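Local coordinates for protein putative NAD(P)H-dependent FMN-containing oxidoreductase YwqN (Bacillus subtilis, PDB 1RLI) that is a putative FMN-containing oxidoreductase of the flavodoxin-like SsuE family, probably using NADPH to reduce its bound flavin, at residues Cys72-Ala78 and Val115-Ile121; Phe109-Ser114 and Phe145-Ser149. All coordinates share one frame; numbering follows the deposited sequence.

Interaction 1: residues Cys72-Ala78 and Val115-Ile121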
ATOM      1  N   CYS D  72       8.312  -8.062 -27.854  1.00 24.51           N
ATOM      2  CA  CYS D  72       7.175  -7.163 -27.673  1.00 23.90           C
ATOM      3  C   CYS D  72       7.498  -5.924 -26.847  1.00 24.67           C
ATOM      4  O   CYS D  72       8.145  -6.002 -25.795  1.00 25.40           O
ATOM      5  CB  CYS D  72       6.006  -7.928 -27.038  1.00 25.53           C
ATOM      6  SG  CYS D  72       5.411  -9.306 -28.034  1.00 25.35           S
ATOM      7  N   HIS D  73       7.044  -4.774 -27.331  1.00 21.03           N
ATOM      8  CA  HIS D  73       7.301  -3.517 -26.636  1.00 23.46           C
ATOM      9  C   HIS D  73       6.323  -3.279 -25.488  1.00 20.82           C
ATOM     10  O   HIS D  73       6.652  -2.612 -24.506  1.00 19.52           O
ATOM     11  CB  HIS D  73       7.202  -2.340 -27.615  1.00 28.87           C
ATOM     12  CG  HIS D  73       7.590  -1.026 -27.014  1.00 31.36           C
ATOM     13  ND1 HIS D  73       6.773   0.083 -27.056  1.00 35.72           N
ATOM     14  CD2 HIS D  73       8.711  -0.642 -26.360  1.00 34.60           C
ATOM     15  CE1 HIS D  73       7.374   1.094 -26.455  1.00 36.02           C
ATOM     16  NE2 HIS D  73       8.552   0.681 -26.024  1.00 36.49           N
ATOM     17  N   ILE D  74       5.114  -3.813 -25.633  1.00 17.68           N
ATOM     18  CA  ILE D  74       4.078  -3.630 -24.617  1.00 18.51           C
ATOM     19  C   ILE D  74       3.731  -4.975 -24.009  1.00 18.41           C
ATOM     20  O   ILE D  74       3.446  -5.940 -24.723  1.00 20.38           O
ATOM     21  CB  ILE D  74       2.793  -3.026 -25.224  1.00 21.55           C
ATOM     22  CG1 ILE D  74       3.075  -1.601 -25.719  1.00 25.11           C
ATOM     23  CG2 ILE D  74       1.675  -3.041 -24.186  1.00 22.33           C
ATOM     24  CD1 ILE D  74       1.923  -1.010 -26.573  1.00 26.97           C
ATOM     25  N   LEU D  75       3.755  -5.048 -22.688  1.00 16.51           N
ATOM     26  CA  LEU D  75       3.419  -6.305 -22.021  1.00 17.23           C
ATOM     27  C   LEU D  75       2.217  -6.125 -21.106  1.00 17.64           C
ATOM     28  O   LEU D  75       2.229  -5.233 -20.253  1.00 18.20           O
ATOM     29  CB  LEU D  75       4.593  -6.800 -21.173  1.00 18.17           C
ATOM     30  CG  LEU D  75       5.954  -6.988 -21.848  1.00 21.04           C
ATOM     31  CD1 LEU D  75       6.935  -7.581 -20.811  1.00 20.86           C
ATOM     32  CD2 LEU D  75       5.815  -7.902 -23.055  1.00 19.38           C
ATOM     33  N   ILE D  76       1.204  -6.978 -21.271  1.00 16.97           N
ATOM     34  CA  ILE D  76       0.012  -6.938 -20.425  1.00 17.53           C
ATOM     35  C   ILE D  76      -0.025  -8.198 -19.573  1.00 16.19           C
ATOM     36  O   ILE D  76      -0.122  -9.307 -20.087  1.00 17.13           O
ATOM     37  CB  ILE D  76      -1.289  -6.848 -21.265  1.00 17.58           C
ATOM     38  CG1 ILE D  76      -1.252  -5.555 -22.077  1.00 19.45           C
ATOM     39  CG2 ILE D  76      -2.515  -6.855 -20.342  1.00 20.72           C
ATOM     40  CD1 ILE D  76      -2.389  -5.382 -23.069  1.00 21.88           C
ATOM     41  N   PHE D  77       0.083  -8.016 -18.259  1.00 15.23           N
ATOM     42  CA  PHE D  77       0.073  -9.152 -17.337  1.00 16.46           C
ATOM     43  C   PHE D  77      -1.345  -9.284 -16.861  1.00 15.98           C
ATOM     44  O   PHE D  77      -1.863  -8.379 -16.218  1.00 17.37           O
ATOM     45  CB  PHE D  77       1.011  -8.864 -16.170  1.00 15.65           C
ATOM     46  CG  PHE D  77       2.453  -8.835 -16.564  1.00 17.41           C
ATOM     47  CD1 PHE D  77       3.229  -9.985 -16.492  1.00 18.52           C
ATOM     48  CD2 PHE D  77       3.024  -7.668 -17.065  1.00 19.78           C
ATOM     49  CE1 PHE D  77       4.559  -9.964 -16.918  1.00 19.61           C
ATOM     50  CE2 PHE D  77       4.344  -7.649 -17.489  1.00 20.54           C
ATOM     51  CZ  PHE D  77       5.109  -8.806 -17.413  1.00 20.17           C
ATOM     52  N   ALA D  78      -1.978 -10.407 -17.181  1.00 14.99           N
ATOM     53  CA  ALA D  78      -3.367 -10.627 -16.797  1.00 16.77           C
ATOM     54  C   ALA D  78      -3.442 -11.749 -15.785  1.00 17.70           C
ATOM     55  O   ALA D  78      -2.943 -12.850 -16.029  1.00 17.59           O
ATOM     56  CB  ALA D  78      -4.199 -10.966 -18.035  1.00 17.68           C
ATOM     57  N   VAL D 115      13.078  -1.110 -21.462  1.00 21.91           N
ATOM     58  CA  VAL D 115      12.441  -0.170 -22.376  1.00 22.98           C
ATOM     59  C   VAL D 115      10.999  -0.569 -22.688  1.00 24.17           C
ATOM     60  O   VAL D 115      10.337   0.064 -23.509  1.00 24.99           O
ATOM     61  CB  VAL D 115      13.237  -0.004 -23.721  1.00 24.95           C
ATOM     62  CG1 VAL D 115      14.626   0.542 -23.430  1.00 24.80           C
ATOM     63  CG2 VAL D 115      13.310  -1.319 -24.478  1.00 24.27           C
ATOM     64  N   LYS D 116      10.491  -1.596 -22.009  1.00 22.48           N
ATOM     65  CA  LYS D 116       9.119  -2.036 -22.262  1.00 22.18           C
ATOM     66  C   LYS D 116       8.098  -1.323 -21.386  1.00 21.11           C
ATOM     67  O   LYS D 116       8.442  -0.764 -20.353  1.00 22.56           O
ATOM     68  CB  LYS D 116       8.995  -3.555 -22.063  1.00 22.35           C
ATOM     69  CG  LYS D 116       9.906  -4.359 -23.003  1.00 22.64           C
ATOM     70  CD  LYS D 116       9.716  -5.856 -22.881  1.00 22.23           C
ATOM     71  CE  LYS D 116      10.771  -6.622 -23.701  1.00 23.76           C
ATOM     72  NZ  LYS D 116      10.713  -6.311 -25.171  1.00 21.71           N
ATOM     73  N   GLN D 117       6.847  -1.317 -21.837  1.00 22.44           N
ATOM     74  CA  GLN D 117       5.744  -0.695 -21.112  1.00 22.93           C
ATOM     75  C   GLN D 117       4.901  -1.830 -20.558  1.00 21.27           C
ATOM     76  O   GLN D 117       4.582  -2.772 -21.283  1.00 20.34           O
ATOM     77  CB  GLN D 117       4.897   0.156 -22.058  1.00 27.35           C
ATOM     78  CG  GLN D 117       5.677   1.315 -22.656  1.00 34.73           C
ATOM     79  CD  GLN D 117       4.851   2.136 -23.611  1.00 39.70           C
ATOM     80  OE1 GLN D 117       4.266   1.608 -24.558  1.00 45.79           O
ATOM     81  NE2 GLN D 117       4.800   3.440 -23.374  1.00 43.96           N
ATOM     82  N   ALA D 118       4.536  -1.731 -19.285  1.00 19.13           N
ATOM     83  CA  ALA D 118       3.757  -2.785 -18.645  1.00 18.01           C
ATOM     84  C   ALA D 118       2.384  -2.327 -18.187  1.00 17.66           C
ATOM     85  O   ALA D 118       2.228  -1.194 -17.746  1.00 16.79           O
ATOM     86  CB  ALA D 118       4.529  -3.324 -17.429  1.00 18.11           C
ATOM     87  N   TYR D 119       1.414  -3.239 -18.276  1.00 16.19           N
ATOM     88  CA  TYR D 119       0.032  -3.010 -17.844  1.00 15.31           C
ATOM     89  C   TYR D 119      -0.384  -4.239 -17.072  1.00 16.57           C
ATOM     90  O   TYR D 119       0.162  -5.329 -17.289  1.00 15.52           O
ATOM     91  CB  TYR D 119      -0.928  -2.888 -19.024  1.00 16.07           C
ATOM     92  CG  TYR D 119      -0.722  -1.643 -19.845  1.00 19.19           C
ATOM     93  CD1 TYR D 119      -1.513  -0.505 -19.636  1.00 17.19           C
ATOM     94  CD2 TYR D 119       0.257  -1.604 -20.842  1.00 20.79           C
ATOM     95  CE1 TYR D 119      -1.332   0.646 -20.418  1.00 22.65           C
ATOM     96  CE2 TYR D 119       0.443  -0.457 -21.626  1.00 20.22           C
ATOM     97  CZ  TYR D 119      -0.358   0.656 -21.409  1.00 21.09           C
ATOM     98  OH  TYR D 119      -0.184   1.771 -22.215  1.00 23.26           O
ATOM     99  N   VAL D 120      -1.369  -4.080 -16.190  1.00 15.25           N
ATOM    100  CA  VAL D 120      -1.864  -5.203 -15.397  1.00 14.28           C
ATOM    101  C   VAL D 120      -3.393  -5.280 -15.436  1.00 16.31           C
ATOM    102  O   VAL D 120      -4.068  -4.261 -15.339  1.00 15.64           O
ATOM    103  CB  VAL D 120      -1.445  -5.070 -13.900  1.00 14.50           C
ATOM    104  CG1 VAL D 120      -2.134  -6.152 -13.057  1.00 16.32           C
ATOM    105  CG2 VAL D 120       0.097  -5.185 -13.759  1.00 13.55           C
ATOM    106  N   ILE D 121      -3.925  -6.490 -15.585  1.00 15.85           N
ATOM    107  CA  ILE D 121      -5.374  -6.719 -15.539  1.00 17.25           C
ATOM    108  C   ILE D 121      -5.517  -7.797 -14.459  1.00 17.39           C
ATOM    109  O   ILE D 121      -4.943  -8.878 -14.595  1.00 18.03           O
ATOM    110  CB  ILE D 121      -5.934  -7.282 -16.870  1.00 18.37           C
ATOM    111  CG1 ILE D 121      -5.800  -6.226 -17.973  1.00 18.20           C
ATOM    112  CG2 ILE D 121      -7.389  -7.683 -16.686  1.00 20.33           C
ATOM    113  CD1 ILE D 121      -6.139  -6.744 -19.343  1.00 20.76           C
TER
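Leu-75 sits between two rungs of the backbone ladder that joins strands 74-80 and 117-124, two neighbours in the parallel part of the sheet: its N donates to Gln-117 O at 2.8 Å and its O takes Tyr-119 N. Residues 73, 75 and 77 carry the bonds, beginning with His-73 just ahead of the strand, whose O accepts from Gln-117 N. Phe-77 repeats the pattern with Tyr-119 O and Ile-121 N. The backbones of Ile-74 and Ile-76 are bonded on the other side to Lys-5, Ala-7 and Ile-9, at and just before strand 6-10, so strand 74-80 is held along both edges.

Apolar contacts line both faces. On one, CG2 of Ile-74 reaches the ring of Tyr-119 at CE2 (3.8 Å), and CG2 of Ile-76 meets CD1 of Ile-121 at 3.8 Å; these last two branched residues suit an extended strand and also touch helix 18-27. On the other, CD1 of Leu-75 rests on the methylene CD of Lys-116, while CE2 of Phe-77 approaches Ala-118 CB at 4.3 Å.

Polar side chains gather where the strands begin. Lys-116 runs extended until a final bend (chi4 -61°) brings NZ to 2.7 Å from Cys-72 O, above the carbonyl plane; NZ also bonds Leu-70 O at the end of helix 62-70. The imidazole of His-73, a ligand of a bound platinum ion, lies beside the amide of Gln-117, their planes 29° apart.

The long lysine thus carries its ammonium to the Cys-72 and Leu-70 carbonyls, whose dipoles probably stabilise the charge, beside a ladder set among mostly buried, apolar side chains.

Interaction 2: residues Phe109-Ser114 and Phe145-Ser149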
ATOM      1  N   PHE D 109      18.826  -9.212 -21.269  1.00 20.70           N
ATOM      2  CA  PHE D 109      17.501  -9.266 -20.661  1.00 20.90           C
ATOM      3  C   PHE D 109      17.115  -8.028 -19.857  1.00 21.78           C
ATOM      4  O   PHE D 109      16.067  -7.437 -20.094  1.00 20.86           O
ATOM      5  CB  PHE D 109      17.397 -10.520 -19.773  1.00 20.54           C
ATOM      6  CG  PHE D 109      16.017 -10.762 -19.211  1.00 20.52           C
ATOM      7  CD1 PHE D 109      14.942 -11.044 -20.062  1.00 20.47           C
ATOM      8  CD2 PHE D 109      15.792 -10.718 -17.831  1.00 19.39           C
ATOM      9  CE1 PHE D 109      13.667 -11.282 -19.554  1.00 19.71           C
ATOM     10  CE2 PHE D 109      14.509 -10.952 -17.318  1.00 18.54           C
ATOM     11  CZ  PHE D 109      13.452 -11.237 -18.184  1.00 19.11           C
ATOM     12  N   LYS D 110      17.947  -7.639 -18.901  1.00 24.02           N
ATOM     13  CA  LYS D 110      17.629  -6.478 -18.080  1.00 26.33           C
ATOM     14  C   LYS D 110      17.408  -5.242 -18.953  1.00 25.33           C
ATOM     15  O   LYS D 110      16.394  -4.570 -18.832  1.00 22.86           O
ATOM     16  CB  LYS D 110      18.757  -6.201 -17.077  1.00 29.59           C
ATOM     17  CG  LYS D 110      18.342  -5.236 -15.968  1.00 35.35           C
ATOM     18  CD  LYS D 110      19.431  -5.059 -14.913  1.00 41.05           C
ATOM     19  CE  LYS D 110      20.566  -4.166 -15.399  1.00 43.44           C
ATOM     20  NZ  LYS D 110      21.516  -3.865 -14.292  1.00 46.26           N
ATOM     21  N   GLN D 111      18.363  -4.942 -19.826  1.00 25.20           N
ATOM     22  CA  GLN D 111      18.246  -3.769 -20.697  1.00 26.15           C
ATOM     23  C   GLN D 111      17.011  -3.855 -21.591  1.00 23.77           C
ATOM     24  O   GLN D 111      16.258  -2.880 -21.712  1.00 23.14           O
ATOM     25  CB  GLN D 111      19.506  -3.619 -21.561  1.00 30.73           C
ATOM     26  CG  GLN D 111      19.700  -2.236 -22.194  1.00 37.90           C
ATOM     27  CD  GLN D 111      18.612  -1.869 -23.180  1.00 43.15           C
ATOM     28  OE1 GLN D 111      18.320  -2.619 -24.118  1.00 47.29           O
ATOM     29  NE2 GLN D 111      18.007  -0.702 -22.980  1.00 46.08           N
ATOM     30  N   GLN D 112      16.802  -5.013 -22.214  1.00 21.93           N
ATOM     31  CA  GLN D 112      15.647  -5.206 -23.085  1.00 21.78           C
ATOM     32  C   GLN D 112      14.323  -4.994 -22.343  1.00 23.48           C
ATOM     33  O   GLN D 112      13.397  -4.367 -22.865  1.00 22.89           O
ATOM     34  CB  GLN D 112      15.657  -6.613 -23.695  1.00 23.96           C
ATOM     35  CG  GLN D 112      16.698  -6.841 -24.775  1.00 26.08           C
ATOM     36  CD  GLN D 112      16.798  -8.303 -25.142  1.00 30.44           C
ATOM     37  OE1 GLN D 112      17.152  -9.134 -24.307  1.00 31.56           O
ATOM     38  NE2 GLN D 112      16.480  -8.633 -26.390  1.00 31.64           N
ATOM     39  N   MET D 113      14.212  -5.531 -21.131  1.00 21.94           N
ATOM     40  CA  MET D 113      12.970  -5.349 -20.384  1.00 21.31           C
ATOM     41  C   MET D 113      12.785  -3.883 -19.962  1.00 21.38           C
ATOM     42  O   MET D 113      11.656  -3.388 -19.914  1.00 23.00           O
ATOM     43  CB  MET D 113      12.954  -6.238 -19.133  1.00 20.60           C
ATOM     44  CG  MET D 113      12.884  -7.738 -19.421  1.00 20.75           C
ATOM     45  SD  MET D 113      11.333  -8.294 -20.180  1.00 20.57           S
ATOM     46  CE  MET D 113      10.321  -8.607 -18.713  1.00 23.16           C
ATOM     47  N   SER D 114      13.893  -3.193 -19.682  1.00 20.84           N
ATOM     48  CA  SER D 114      13.840  -1.803 -19.224  1.00 21.83           C
ATOM     49  C   SER D 114      13.191  -0.798 -20.169  1.00 24.39           C
ATOM     50  O   SER D 114      12.802   0.278 -19.717  1.00 25.92           O
ATOM     51  CB  SER D 114      15.247  -1.302 -18.852  1.00 24.58           C
ATOM     52  OG  SER D 114      16.005  -0.968 -20.018  1.00 26.36           O
ATOM     53  N   PHE D 145      11.748  -2.210 -10.492  1.00 16.17           N
ATOM     54  CA  PHE D 145      13.029  -2.893 -10.344  1.00 18.18           C
ATOM     55  C   PHE D 145      13.622  -3.194 -11.725  1.00 18.75           C
ATOM     56  O   PHE D 145      14.839  -3.103 -11.928  1.00 19.98           O
ATOM     57  CB  PHE D 145      12.819  -4.187  -9.548  1.00 20.28           C
ATOM     58  CG  PHE D 145      14.069  -5.026  -9.405  1.00 21.66           C
ATOM     59  CD1 PHE D 145      14.974  -4.789  -8.374  1.00 24.26           C
ATOM     60  CD2 PHE D 145      14.364  -6.011 -10.346  1.00 22.63           C
ATOM     61  CE1 PHE D 145      16.175  -5.528  -8.284  1.00 24.89           C
ATOM     62  CE2 PHE D 145      15.555  -6.751 -10.270  1.00 24.08           C
ATOM     63  CZ  PHE D 145      16.459  -6.505  -9.234  1.00 23.47           C
ATOM     64  N   MET D 146      12.750  -3.547 -12.666  1.00 17.05           N
ATOM     65  CA  MET D 146      13.145  -3.882 -14.024  1.00 17.66           C
ATOM     66  C   MET D 146      13.261  -2.637 -14.896  1.00 18.70           C
ATOM     67  O   MET D 146      13.671  -2.732 -16.045  1.00 20.13           O
ATOM     68  CB  MET D 146      12.135  -4.850 -14.655  1.00 16.88           C
ATOM     69  CG  MET D 146      12.042  -6.222 -13.993  1.00 18.06           C
ATOM     70  SD  MET D 146      13.570  -7.200 -14.038  1.00 22.39           S
ATOM     71  CE  MET D 146      13.667  -7.679 -15.800  1.00 19.48           C
ATOM     72  N   GLY D 147      12.902  -1.480 -14.349  1.00 18.40           N
ATOM     73  CA  GLY D 147      12.971  -0.240 -15.110  1.00 20.10           C
ATOM     74  C   GLY D 147      11.842  -0.092 -16.104  1.00 22.31           C
ATOM     75  O   GLY D 147      11.840   0.809 -16.947  1.00 23.39           O
ATOM     76  N   MET D 148      10.866  -0.981 -16.004  1.00 19.16           N
ATOM     77  CA  MET D 148       9.711  -0.978 -16.888  1.00 19.93           C
ATOM     78  C   MET D 148       8.686   0.062 -16.448  1.00 21.31           C
ATOM     79  O   MET D 148       8.401   0.184 -15.264  1.00 22.75           O
ATOM     80  CB  MET D 148       9.070  -2.365 -16.859  1.00 20.66           C
ATOM     81  CG  MET D 148      10.056  -3.487 -17.220  1.00 23.48           C
ATOM     82  SD  MET D 148       9.477  -5.128 -16.743  1.00 24.68           S
ATOM     83  CE  MET D 148       7.992  -5.227 -17.829  1.00 23.69           C
ATOM     84  N   SER D 149       8.131   0.803 -17.403  1.00 21.29           N
ATOM     85  CA  SER D 149       7.126   1.802 -17.081  1.00 20.49           C
ATOM     86  C   SER D 149       5.767   1.124 -16.861  1.00 20.59           C
ATOM     87  O   SER D 149       5.268   0.420 -17.727  1.00 20.72           O
ATOM     88  CB  SER D 149       7.007   2.821 -18.216  1.00 23.16           C
ATOM     89  OG  SER D 149       8.242   3.486 -18.403  1.00 29.30           O
TER
HETATM   90  O   HOH W   1      10.215   1.309 -19.731  1.00 29.73           O
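Bends at chi2 and chi3 (-62° and -72°) fold Met-146 back so that its CE methyl reaches Met-113 CB and Phe-109 CE2, each at 3.7 Å. Met-113, bent at the same two torsions, lays its CG over one face of the Phe-109 ring, toward the rim, and sends CE to within 4.1 Å of Met-148 SD. These flexible thioether chains suit an irregular junction where one helix ends against another. Met-148 lies alongside Met-113, and its CG sits close to Met-113 O, at 3.1 Å. Shortening Met-148 to an alanine would probably open a gap beside Met-113 CE and leave that methyl less firmly placed.

Gly-147 closes helix 133-146 in a Schellman motif; its positive phi favours glycine, and a CB here would crowd Ser-114 CB. Ser-114 packs against this turn, its CA 3.3 Å from Met-146 O. Ser-114 OG bonds back to Gln-111 O at 2.6 Å within its own helix. A water takes the Ser-149 amide and donates to Ser-114 O, linking the backbones.

Helix 62-70 covers Phe-109 and Met-113 through Ile-66 and Ile-69, Trp-97 touches both Met-113 and Met-146, and Leu-75 of strand 74-80 touches Met-113. Trp-83 of a neighbouring subunit packs on Met-146 and meets the Phe-145 ring.

How the interactions relate
Interactions 1 and 2 have centres about 11 Å apart and meet directly. Helix 109-114 runs into strand 117-124, and helix 133-146 into strand 149-157, so interaction 2 joins the two connections that precede adjacent parallel strands. Beyond it the sheet continues: Ala-118 N lies 2.8 Å from Ser-149 O, a probable hydrogen bond. Met-148 bridges the two packings, its CE being 3.9 Å from Leu-75 CD1 and 4.0 Å from Ala-118 CB. A bound platinum ion lies about 3 Å from the His-73 side chain. Interaction 2 lies at the N-terminal ends of the strands and interaction 1 runs from there into them, whereas flavodoxin-like proteins bind FMN at the C-terminal ends.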